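Local atomic coordinates of transcriptional regulator of the TetR/AcrR family (Thermobifida fusca YX, PDB entry 3DCF), a protein that probably binds cis-regulatory DNA through a helix-turn-helix and regulates transcription, as members of the TetR family generally do. Residues V78-V83 against P138-E143; S53-A58 against F63-I68; V113-T118 against R149-I154; G105-A110 against Q156-E161. All blocks are in the same frame, centred on the assembly; numbering follows the deposited sequence.

Contact 1: V78-V83 against P138-E143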
# COMPACT_ATOMS: atom_id res chain seq x y z
N VAL A 78 -8.18 -16.83 18.21
CA VAL A 78 -9.37 -17.10 17.38
C VAL A 78 -9.32 -16.22 16.12
O VAL A 78 -9.60 -16.69 15.02
CB VAL A 78 -10.72 -16.86 18.11
CG1 VAL A 78 -11.88 -17.19 17.19
CG2 VAL A 78 -10.81 -17.72 19.38
N LEU A 79 -8.93 -14.95 16.30
CA LEU A 79 -8.80 -14.03 15.17
C LEU A 79 -7.72 -14.46 14.15
O LEU A 79 -7.93 -14.31 12.94
CB LEU A 79 -8.57 -12.60 15.64
CG LEU A 79 -8.68 -11.49 14.58
CD1 LEU A 79 -10.01 -11.50 13.79
CD2 LEU A 79 -8.48 -10.14 15.26
N PHE A 80 -6.60 -15.00 14.64
CA PHE A 80 -5.55 -15.56 13.76
C PHE A 80 -6.11 -16.70 12.91
O PHE A 80 -5.94 -16.72 11.69
CB PHE A 80 -4.33 -16.05 14.57
CG PHE A 80 -3.31 -16.78 13.74
CD1 PHE A 80 -2.43 -16.08 12.90
CD2 PHE A 80 -3.23 -18.19 13.76
CE1 PHE A 80 -1.48 -16.76 12.10
CE2 PHE A 80 -2.29 -18.89 12.97
CZ PHE A 80 -1.41 -18.17 12.14
N ALA A 81 -6.78 -17.65 13.58
CA ALA A 81 -7.43 -18.79 12.94
C ALA A 81 -8.39 -18.38 11.81
O ALA A 81 -8.39 -19.01 10.75
CB ALA A 81 -8.16 -19.64 13.98
N ILE A 82 -9.19 -17.33 12.05
CA ILE A 82 -10.12 -16.77 11.03
C ILE A 82 -9.36 -16.21 9.82
O ILE A 82 -9.74 -16.47 8.67
CB ILE A 82 -11.05 -15.65 11.60
CG1 ILE A 82 -12.01 -16.20 12.65
CG2 ILE A 82 -11.90 -14.99 10.48
CD1 ILE A 82 -12.70 -15.11 13.46
N VAL A 83 -8.30 -15.44 10.09
CA VAL A 83 -7.46 -14.85 9.04
C VAL A 83 -6.66 -15.92 8.27
O VAL A 83 -6.57 -15.84 7.04
CB VAL A 83 -6.49 -13.78 9.59
CG1 VAL A 83 -5.59 -13.22 8.47
CG2 VAL A 83 -7.29 -12.65 10.26
N PRO A 138 6.09 -14.23 16.59
CA PRO A 138 7.07 -14.50 15.50
C PRO A 138 6.70 -15.60 14.51
O PRO A 138 6.68 -15.35 13.32
CB PRO A 138 8.36 -14.86 16.25
CG PRO A 138 8.24 -14.21 17.55
CD PRO A 138 6.78 -14.11 17.89
N GLU A 139 6.39 -16.79 15.03
CA GLU A 139 6.02 -17.94 14.19
C GLU A 139 4.75 -17.72 13.35
O GLU A 139 4.67 -18.17 12.21
CB GLU A 139 5.91 -19.25 15.02
CG GLU A 139 7.25 -19.76 15.58
CD GLU A 139 8.27 -20.19 14.52
OE1 GLU A 139 7.88 -20.42 13.36
OE2 GLU A 139 9.47 -20.31 14.84
N ARG A 140 3.79 -16.99 13.92
CA ARG A 140 2.56 -16.65 13.20
C ARG A 140 2.88 -15.63 12.10
O ARG A 140 2.35 -15.76 10.98
CB ARG A 140 1.48 -16.17 14.17
CG ARG A 140 1.17 -17.23 15.22
CD ARG A 140 -0.17 -17.07 15.90
NE ARG A 140 -0.35 -18.08 16.96
CZ ARG A 140 -1.50 -18.42 17.55
NH1 ARG A 140 -2.67 -17.87 17.20
NH2 ARG A 140 -1.49 -19.35 18.51
N GLU A 141 3.76 -14.66 12.38
CA GLU A 141 4.20 -13.70 11.36
C GLU A 141 4.94 -14.43 10.24
O GLU A 141 4.69 -14.16 9.07
CB GLU A 141 5.10 -12.59 11.95
CG GLU A 141 4.44 -11.63 12.95
CD GLU A 141 3.47 -10.63 12.34
OE1 GLU A 141 3.23 -10.64 11.11
OE2 GLU A 141 2.94 -9.80 13.12
N ARG A 142 5.83 -15.36 10.61
CA ARG A 142 6.59 -16.19 9.64
C ARG A 142 5.67 -16.92 8.66
O ARG A 142 5.97 -17.00 7.46
CB ARG A 142 7.53 -17.20 10.33
CG ARG A 142 8.73 -16.55 11.04
CD ARG A 142 9.77 -17.54 11.57
NE ARG A 142 10.57 -18.10 10.49
CZ ARG A 142 10.44 -19.30 9.91
NH1 ARG A 142 9.53 -20.20 10.30
NH2 ARG A 142 11.27 -19.62 8.91
N GLU A 143 4.56 -17.43 9.19
CA GLU A 143 3.54 -18.11 8.38
C GLU A 143 2.91 -17.14 7.37
O GLU A 143 2.74 -17.52 6.21
CB GLU A 143 2.46 -18.74 9.27
CG GLU A 143 1.43 -19.65 8.57
CD GLU A 143 2.04 -20.87 7.90
OE1 GLU A 143 3.11 -21.33 8.33
OE2 GLU A 143 1.41 -21.38 6.94
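Arg140 lies across one face of the Phe80 ring, and this single pair makes the contact. Arg140 CD sits 3.7 Å from the centroid of the Phe80 ring and only 6° off the ring normal, a CH-pi contact over the centre of the face. The arginine chain is extended from CG to NE and spans the ring: Arg140 CB approaches Phe80 CE1 at 3.7 Å, while at the far end Arg140 NH1 comes within 3.5 Å of Phe80 CD2. The guanidinium is inclined, its plane 50° from that of the ring, and the methylenes rather than a flat stack do the covering. Phe80 reaches across because its CG is anti to the backbone N (chi1 173°). Arg140 NH1 also forms a salt bridge with Asp77, three residues before Phe80 on the same helix. Were Phe80 cut back to an alanine, a gap is likely to open beneath the Arg140 methylenes, setting the arginine chain freer to turn about that salt bridge. At the surface the pair ties helix 75-98, whose start lies in the TetR-type DNA-binding region, to helix 138-164 of the C-terminal domain; elsewhere helix 75-98 packs on helices 31-46 and 123-130.

Contact 2: S53-A58 against F63-I68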
# COMPACT_ATOMS: atom_id res chain seq x y z
N SER A 53 -16.09 -11.75 23.88
CA SER A 53 -15.03 -12.47 24.64
C SER A 53 -15.06 -13.98 24.32
O SER A 53 -15.91 -14.45 23.55
CB SER A 53 -15.24 -12.24 26.13
OG SER A 53 -16.54 -12.64 26.52
N LEU A 54 -14.10 -14.74 24.89
CA LEU A 54 -14.10 -16.22 24.75
C LEU A 54 -15.28 -16.89 25.46
O LEU A 54 -15.71 -17.97 25.06
CB LEU A 54 -12.77 -16.88 25.20
CG LEU A 54 -11.63 -17.10 24.18
CD1 LEU A 54 -10.40 -17.69 24.90
CD2 LEU A 54 -12.04 -18.04 23.03
N ASP A 55 -15.79 -16.24 26.52
CA ASP A 55 -16.99 -16.68 27.26
C ASP A 55 -18.25 -16.63 26.39
O ASP A 55 -19.11 -17.51 26.49
CB ASP A 55 -17.21 -15.78 28.48
CG ASP A 55 -16.06 -15.85 29.46
OD1 ASP A 55 -16.00 -16.83 30.22
OD2 ASP A 55 -15.23 -14.90 29.45
N ASP A 56 -18.37 -15.58 25.57
CA ASP A 56 -19.48 -15.40 24.62
C ASP A 56 -19.49 -16.48 23.52
O ASP A 56 -20.56 -17.01 23.20
CB ASP A 56 -19.42 -14.02 23.94
CG ASP A 56 -19.62 -12.86 24.92
OD1 ASP A 56 -20.43 -12.98 25.86
OD2 ASP A 56 -18.97 -11.80 24.71
N ILE A 57 -18.31 -16.78 22.96
CA ILE A 57 -18.13 -17.81 21.90
C ILE A 57 -18.51 -19.19 22.45
O ILE A 57 -19.27 -19.91 21.82
CB ILE A 57 -16.68 -17.82 21.30
CG1 ILE A 57 -16.37 -16.49 20.59
CG2 ILE A 57 -16.50 -18.99 20.32
CD1 ILE A 57 -14.88 -16.28 20.28
N ALA A 58 -17.97 -19.51 23.63
CA ALA A 58 -18.28 -20.75 24.38
C ALA A 58 -19.77 -20.90 24.67
O ALA A 58 -20.30 -22.01 24.59
CB ALA A 58 -17.50 -20.80 25.69
N PHE A 63 -20.54 -24.71 24.89
CA PHE A 63 -19.32 -25.30 25.50
C PHE A 63 -18.99 -24.59 26.81
O PHE A 63 -19.44 -23.46 27.04
CB PHE A 63 -18.12 -25.20 24.54
CG PHE A 63 -17.91 -26.44 23.69
CD1 PHE A 63 -18.98 -26.99 22.96
CD2 PHE A 63 -16.64 -27.04 23.60
CE1 PHE A 63 -18.80 -28.15 22.17
CE2 PHE A 63 -16.44 -28.19 22.81
CZ PHE A 63 -17.52 -28.75 22.09
N THR A 64 -18.21 -25.27 27.64
CA THR A 64 -17.72 -24.68 28.90
C THR A 64 -16.50 -23.79 28.57
O THR A 64 -15.96 -23.83 27.46
CB THR A 64 -17.34 -25.79 29.93
OG1 THR A 64 -16.24 -26.56 29.45
CG2 THR A 64 -18.52 -26.74 30.20
N LYS A 65 -16.07 -22.99 29.55
CA LYS A 65 -14.88 -22.11 29.41
C LYS A 65 -13.62 -23.01 29.28
O LYS A 65 -12.81 -22.77 28.38
CB LYS A 65 -14.77 -21.10 30.58
CG LYS A 65 -14.54 -19.63 30.18
CD LYS A 65 -13.13 -19.26 29.75
CE LYS A 65 -13.02 -17.74 29.59
NZ LYS A 65 -11.66 -17.24 29.23
N PRO A 66 -13.43 -24.02 30.19
CA PRO A 66 -12.34 -25.03 30.01
C PRO A 66 -12.33 -25.77 28.66
O PRO A 66 -11.24 -26.04 28.14
CB PRO A 66 -12.60 -26.03 31.15
CG PRO A 66 -13.18 -25.19 32.21
CD PRO A 66 -14.11 -24.25 31.48
N ALA A 67 -13.50 -26.07 28.11
CA ALA A 67 -13.59 -26.77 26.82
C ALA A 67 -13.04 -25.94 25.62
O ALA A 67 -12.42 -26.51 24.72
CB ALA A 67 -15.02 -27.26 26.57
N ILE A 68 -13.26 -24.61 25.62
CA ILE A 68 -12.74 -23.70 24.56
C ILE A 68 -11.21 -23.51 24.64
O ILE A 68 -10.56 -23.35 23.59
CB ILE A 68 -13.47 -22.29 24.54
CG1 ILE A 68 -14.95 -22.43 24.18
CG2 ILE A 68 -12.87 -21.32 23.53
CD1 ILE A 68 -15.26 -22.97 22.77
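Ile68 turns both its branches onto the facing helix of the helix-turn-helix: with CG1 anti to the carbonyl carbon (chi1 -64°) that branch meets Ala58, and CG2 is directed at Leu54. The distances bear this out, Ile68 CG1 to Ala58 CB and Ile68 CG2 to Leu54 CD2 both being 3.4 Å. Lys65 instead bends at chi2 (-76°) and then runs straight across the end of Asp55. Its aliphatic part does the touching, with Lys65 CE 3.2 Å from Asp55 OD1, whereas Lys65 NZ remains 4.3 Å from Asp55 OD2, beyond salt-bridge range; the ammonium group has a hydrogen-bonding partner in Tyr69 OH. With a methionine in place of Lys65, Asp55 is likely to lose its nearby positive charge and Tyr69 this hydrogen-bonding partner. Helix 54-61 and helix 65-71 together belong to the predicted DNA-binding motif, and in TetR relatives the second of these helices is the one that enters the DNA groove. Ile68 also packs on Ile36 of helix 31-46, which backs the pair from within. At the start of the second helix Thr64 is the N-cap, its OG1 accepting from Ala67 N at 3.1 Å. The turn between the helices is fastened by Phe63 N, which donates to Ala58 O at 2.7 Å, in the carbonyl plane, with an N-H...O angle of 161°.

Contact 3: V113-T118 against R149-I154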
# COMPACT_ATOMS: atom_id res chain seq x y z
N VAL A 113 -8.29 -10.07 -11.27
CA VAL A 113 -9.75 -9.88 -11.03
C VAL A 113 -10.15 -10.61 -9.74
O VAL A 113 -10.90 -10.08 -8.93
CB VAL A 113 -10.62 -10.45 -12.19
CG1 VAL A 113 -12.12 -10.38 -11.85
CG2 VAL A 113 -10.32 -9.74 -13.52
N GLU A 114 -9.64 -11.83 -9.59
CA GLU A 114 -9.86 -12.66 -8.39
C GLU A 114 -9.25 -12.03 -7.14
O GLU A 114 -9.91 -11.98 -6.11
CB GLU A 114 -9.28 -14.08 -8.62
CG GLU A 114 -9.31 -15.03 -7.41
CD GLU A 114 -10.68 -15.12 -6.76
OE1 GLU A 114 -11.69 -15.34 -7.46
OE2 GLU A 114 -10.75 -14.95 -5.53
N HIS A 115 -8.00 -11.58 -7.25
CA HIS A 115 -7.26 -10.97 -6.13
C HIS A 115 -7.93 -9.69 -5.61
O HIS A 115 -8.13 -9.54 -4.40
CB HIS A 115 -5.79 -10.72 -6.51
CG HIS A 115 -4.94 -10.23 -5.38
ND1 HIS A 115 -4.60 -11.03 -4.30
CD2 HIS A 115 -4.36 -9.03 -5.15
CE1 HIS A 115 -3.85 -10.34 -3.46
NE2 HIS A 115 -3.69 -9.12 -3.95
N THR A 116 -8.32 -8.81 -6.53
CA THR A 116 -9.00 -7.55 -6.21
C THR A 116 -10.39 -7.79 -5.60
O THR A 116 -10.75 -7.12 -4.64
CB THR A 116 -9.13 -6.63 -7.44
OG1 THR A 116 -7.88 -6.62 -8.15
CG2 THR A 116 -9.49 -5.21 -7.02
N ARG A 117 -11.15 -8.73 -6.18
CA ARG A 117 -12.46 -9.16 -5.63
C ARG A 117 -12.31 -9.62 -4.18
O ARG A 117 -13.11 -9.24 -3.33
CB ARG A 117 -13.11 -10.32 -6.43
CG ARG A 117 -13.94 -9.94 -7.66
CD ARG A 117 -14.75 -11.16 -8.19
NE ARG A 117 -13.90 -12.23 -8.76
CZ ARG A 117 -14.30 -13.48 -9.08
NH1 ARG A 117 -15.55 -13.91 -8.89
NH2 ARG A 117 -13.40 -14.33 -9.60
N THR A 118 -11.28 -10.43 -3.92
CA THR A 118 -10.99 -10.93 -2.57
C THR A 118 -10.63 -9.80 -1.61
O THR A 118 -11.02 -9.86 -0.44
CB THR A 118 -9.87 -12.00 -2.57
OG1 THR A 118 -10.19 -12.99 -3.55
CG2 THR A 118 -9.71 -12.66 -1.19
N ARG A 149 4.79 -14.92 -0.02
CA ARG A 149 5.79 -15.46 -0.96
C ARG A 149 5.20 -16.38 -2.03
O ARG A 149 5.63 -16.30 -3.18
CB ARG A 149 6.96 -16.18 -0.25
CG ARG A 149 8.02 -15.24 0.31
CD ARG A 149 9.31 -15.97 0.70
NE ARG A 149 9.14 -16.82 1.88
CZ ARG A 149 9.18 -16.42 3.16
NH1 ARG A 149 9.38 -15.14 3.50
NH2 ARG A 149 9.00 -17.33 4.12
N GLU A 150 4.25 -17.24 -1.65
CA GLU A 150 3.57 -18.16 -2.60
C GLU A 150 2.81 -17.39 -3.69
O GLU A 150 2.98 -17.71 -4.85
CB GLU A 150 2.62 -19.13 -1.91
CG GLU A 150 3.34 -20.21 -1.10
CD GLU A 150 2.39 -21.10 -0.31
OE1 GLU A 150 1.24 -21.32 -0.77
OE2 GLU A 150 2.83 -21.61 0.76
N TYR A 151 1.98 -16.41 -3.29
CA TYR A 151 1.24 -15.52 -4.22
C TYR A 151 2.16 -14.90 -5.29
O TYR A 151 1.88 -14.95 -6.49
CB TYR A 151 0.59 -14.33 -3.48
CG TYR A 151 -0.80 -14.51 -2.92
CD1 TYR A 151 -1.92 -14.53 -3.78
CD2 TYR A 151 -1.02 -14.56 -1.53
CE1 TYR A 151 -3.23 -14.67 -3.27
CE2 TYR A 151 -2.32 -14.69 -1.01
CZ TYR A 151 -3.42 -14.75 -1.88
OH TYR A 151 -4.68 -14.88 -1.38
N THR A 152 3.25 -14.31 -4.80
CA THR A 152 4.24 -13.61 -5.63
C THR A 152 4.93 -14.56 -6.60
O THR A 152 5.02 -14.27 -7.79
CB THR A 152 5.32 -12.88 -4.75
OG1 THR A 152 4.68 -12.17 -3.69
CG2 THR A 152 6.13 -11.88 -5.58
N GLU A 153 5.38 -15.71 -6.10
CA GLU A 153 6.10 -16.70 -6.91
C GLU A 153 5.27 -17.34 -8.02
O GLU A 153 5.80 -17.55 -9.12
CB GLU A 153 6.82 -17.73 -6.02
CG GLU A 153 8.03 -17.09 -5.28
CD GLU A 153 8.59 -17.89 -4.10
OE1 GLU A 153 8.24 -19.09 -3.94
OE2 GLU A 153 9.37 -17.32 -3.31
N ILE A 154 3.98 -17.60 -7.76
CA ILE A 154 3.03 -18.12 -8.77
C ILE A 154 2.91 -17.13 -9.94
O ILE A 154 3.00 -17.52 -11.10
CB ILE A 154 1.59 -18.39 -8.19
CG1 ILE A 154 1.59 -19.54 -7.17
CG2 ILE A 154 0.62 -18.77 -9.30
CD1 ILE A 154 0.32 -19.61 -6.33
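His115 and Tyr151 meet as an offset edge-to-face pair, the imidazole edge directed toward the phenol face. The ring planes stand at 67° and the centroids are 5.5 Å apart, while the closest atoms, His115 ND1 and Tyr151 CE1, are separated by 4.0 Å. The offset shows in that closest approach, which comes in obliquely to both rings. With CG anti to the backbone N (chi1 -174°), the imidazole reaches out from its helix to bridge backbones whose nearest CA atoms, those of His115 and Tyr151, are 9.8 Å apart. Only 74 Å² is buried between the segments, so the two helices touch here through a pair of rings and are otherwise held apart.

The packed part lies around those rings: His115 also rests on Leu181, Ala184 and Ile185, and Tyr151 makes a second edge-to-face pair with Phe94. Away from them, polar groups are settled within each helix. Thr118 OG1 donates to Glu114 O at 2.8 Å, and that carbonyl also takes the backbone N-H of Thr118 from the opposite face of its plane. Glu114 OE2 is paired with Arg93, whereas its OE1 attracts Arg117 NH2 by charge alone, lying well out of the guanidinium plane. The outer side of helix 138-164 is the loose one: Arg149 and Glu153 are exposed to solvent there.

Within the TetR-type C-terminal domain, helix 104-121 packs on helix 173-185 through His115 and on helix 199-212 through Val113 on Val203 and Thr207, while helix 138-164 lies along helix 75-98, with Tyr151 on Ala90 and Ile154 on His95 and Ala98.

Contact 4: G105-A110 against Q156-E161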
# COMPACT_ATOMS: atom_id res chain seq x y z
N GLY A 105 -0.83 -14.71 -20.06
CA GLY A 105 -1.46 -13.37 -20.05
C GLY A 105 -2.94 -13.36 -19.71
O GLY A 105 -3.45 -12.38 -19.16
N GLU A 106 -3.65 -14.44 -20.09
CA GLU A 106 -5.08 -14.65 -19.75
C GLU A 106 -5.22 -15.03 -18.27
O GLU A 106 -6.12 -14.52 -17.58
CB GLU A 106 -5.72 -15.71 -20.65
CG GLU A 106 -5.94 -15.21 -22.09
CD GLU A 106 -6.27 -16.29 -23.12
OE1 GLU A 106 -6.05 -17.51 -22.89
OE2 GLU A 106 -6.73 -15.89 -24.22
N ARG A 107 -4.35 -15.93 -17.81
CA ARG A 107 -4.26 -16.35 -16.40
C ARG A 107 -3.85 -15.18 -15.48
O ARG A 107 -4.44 -15.02 -14.42
CB ARG A 107 -3.33 -17.57 -16.23
CG ARG A 107 -4.00 -18.90 -16.67
CD ARG A 107 -3.07 -19.86 -17.45
NE ARG A 107 -1.99 -20.49 -16.69
CZ ARG A 107 -0.87 -21.01 -17.23
NH1 ARG A 107 -0.61 -20.96 -18.54
NH2 ARG A 107 0.03 -21.57 -16.44
N ILE A 108 -2.88 -14.37 -15.92
CA ILE A 108 -2.47 -13.14 -15.19
C ILE A 108 -3.71 -12.26 -14.96
O ILE A 108 -3.97 -11.85 -13.83
CB ILE A 108 -1.36 -12.34 -15.95
CG1 ILE A 108 0.02 -12.97 -15.72
CG2 ILE A 108 -1.32 -10.88 -15.51
CD1 ILE A 108 0.64 -12.67 -14.38
N HIS A 109 -4.47 -12.02 -16.03
CA HIS A 109 -5.69 -11.21 -15.95
C HIS A 109 -6.71 -11.79 -14.97
O HIS A 109 -7.23 -11.06 -14.10
CB HIS A 109 -6.31 -10.99 -17.32
CG HIS A 109 -7.63 -10.28 -17.28
ND1 HIS A 109 -7.74 -8.91 -17.17
CD2 HIS A 109 -8.90 -10.76 -17.32
CE1 HIS A 109 -9.02 -8.57 -17.14
NE2 HIS A 109 -9.74 -9.68 -17.24
N ALA A 110 -7.00 -13.09 -15.11
CA ALA A 110 -7.94 -13.80 -14.22
C ALA A 110 -7.51 -13.73 -12.76
O ALA A 110 -8.35 -13.55 -11.88
CB ALA A 110 -8.09 -15.26 -14.65
N GLN A 156 5.10 -14.55 -10.52
CA GLN A 156 6.45 -14.29 -11.09
C GLN A 156 6.77 -15.22 -12.25
O GLN A 156 7.16 -14.74 -13.33
CB GLN A 156 7.58 -14.43 -10.05
CG GLN A 156 7.85 -13.17 -9.25
CD GLN A 156 8.98 -13.34 -8.24
OE1 GLN A 156 9.63 -14.39 -8.15
NE2 GLN A 156 9.23 -12.29 -7.46
N ARG A 157 6.62 -16.53 -12.01
CA ARG A 157 6.86 -17.56 -13.04
C ARG A 157 5.96 -17.37 -14.26
O ARG A 157 6.42 -17.49 -15.41
CB ARG A 157 6.67 -18.97 -12.47
CG ARG A 157 7.69 -19.35 -11.39
CD ARG A 157 7.57 -20.83 -10.97
NE ARG A 157 6.30 -21.16 -10.32
CZ ARG A 157 6.04 -21.10 -9.00
NH1 ARG A 157 6.95 -20.71 -8.11
NH2 ARG A 157 4.82 -21.43 -8.57
N LEU A 158 4.70 -17.02 -13.99
CA LEU A 158 3.67 -16.81 -15.02
C LEU A 158 3.94 -15.55 -15.87
O LEU A 158 3.63 -15.54 -17.07
CB LEU A 158 2.27 -16.76 -14.35
CG LEU A 158 1.08 -17.39 -15.03
CD1 LEU A 158 1.33 -18.89 -15.20
CD2 LEU A 158 -0.19 -17.16 -14.18
N TYR A 159 4.51 -14.49 -15.27
CA TYR A 159 4.87 -13.26 -16.00
C TYR A 159 6.09 -13.50 -16.92
O TYR A 159 6.14 -12.94 -18.03
CB TYR A 159 5.08 -12.05 -15.06
CG TYR A 159 5.05 -10.72 -15.80
CD1 TYR A 159 6.22 -10.20 -16.40
CD2 TYR A 159 3.88 -9.98 -15.92
CE1 TYR A 159 6.20 -8.97 -17.10
CE2 TYR A 159 3.85 -8.75 -16.61
CZ TYR A 159 5.01 -8.25 -17.20
OH TYR A 159 5.00 -7.05 -17.89
N ALA A 160 7.05 -14.31 -16.46
CA ALA A 160 8.25 -14.71 -17.25
C ALA A 160 7.91 -15.51 -18.52
O ALA A 160 8.54 -15.30 -19.56
CB ALA A 160 9.22 -15.51 -16.41
N GLU A 161 6.94 -16.44 -18.41
CA GLU A 161 6.47 -17.24 -19.56
C GLU A 161 5.80 -16.38 -20.64
O GLU A 161 6.07 -16.55 -21.83
CB GLU A 161 5.47 -18.31 -19.12
CG GLU A 161 6.01 -19.42 -18.23
CD GLU A 161 4.87 -20.30 -17.70
OE1 GLU A 161 3.93 -20.60 -18.48
OE2 GLU A 161 4.92 -20.69 -16.51
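Arg107 NH2 donates to Ala98 O while Leu158 CD1 presses close to the same nitrogen, 3.2 Å away and over a face of the guanidinium. Arg107 NH1 donates in turn to Gly102 O, so two carbonyls from the end of helix 75-98 and the following turn fix the rotation of the flat group and offer its face to the leucine. The chain gets there by bending at chi2 and again at chi3 (69°), and it crosses Leu158 at about a right angle. The other leucine methyl, Leu158 CD2, lies 3.8 Å from Arg107 CB, so the two methyls touch the arginine at its two ends, CD2 at the root and CD1 over the guanidinium. Glu161 OE1 is 4.5 Å from Arg107 NH2, an attraction of charges without a salt bridge. These side chains join two helices of the TetR-type C-terminal domain that run roughly antiparallel, their segment axes 9.5 Å apart at closest approach and crossing at -143°. Ile108 fills the neighbouring part of the interface more loosely: its CD1 is 4.4 Å from Leu158 CB and reaches the edge of the Tyr159 ring, near the ring plane. Tyr159 OH is bonded to Leu169 O. Ile108 also packs on Tyr214 of the second subunit.

How the contacts relate
From the N terminus, contact 2 closes first, a short loop within the helix-turn-helix that is complete before any other contact opens. Contact 1 follows, opening on helix 75-98 and closing on helix 138-164; it touches contact 2 through Val78 CG2 and Leu54 CD2, 3.9 Å apart. Contacts 3 and 4 both join helix 104-121 to helix 138-164. Their paired helices run roughly antiparallel, so contact 4 encloses contact 3 along the chain, and contact 1 crosses both. Helix 138-164 thus carries three contacts in succession, from near the DNA-binding head to the subunit interface beside contact 4. Contacts 2 and 4, with centres about 46 Å apart, lie on opposite sides of the chain's centre.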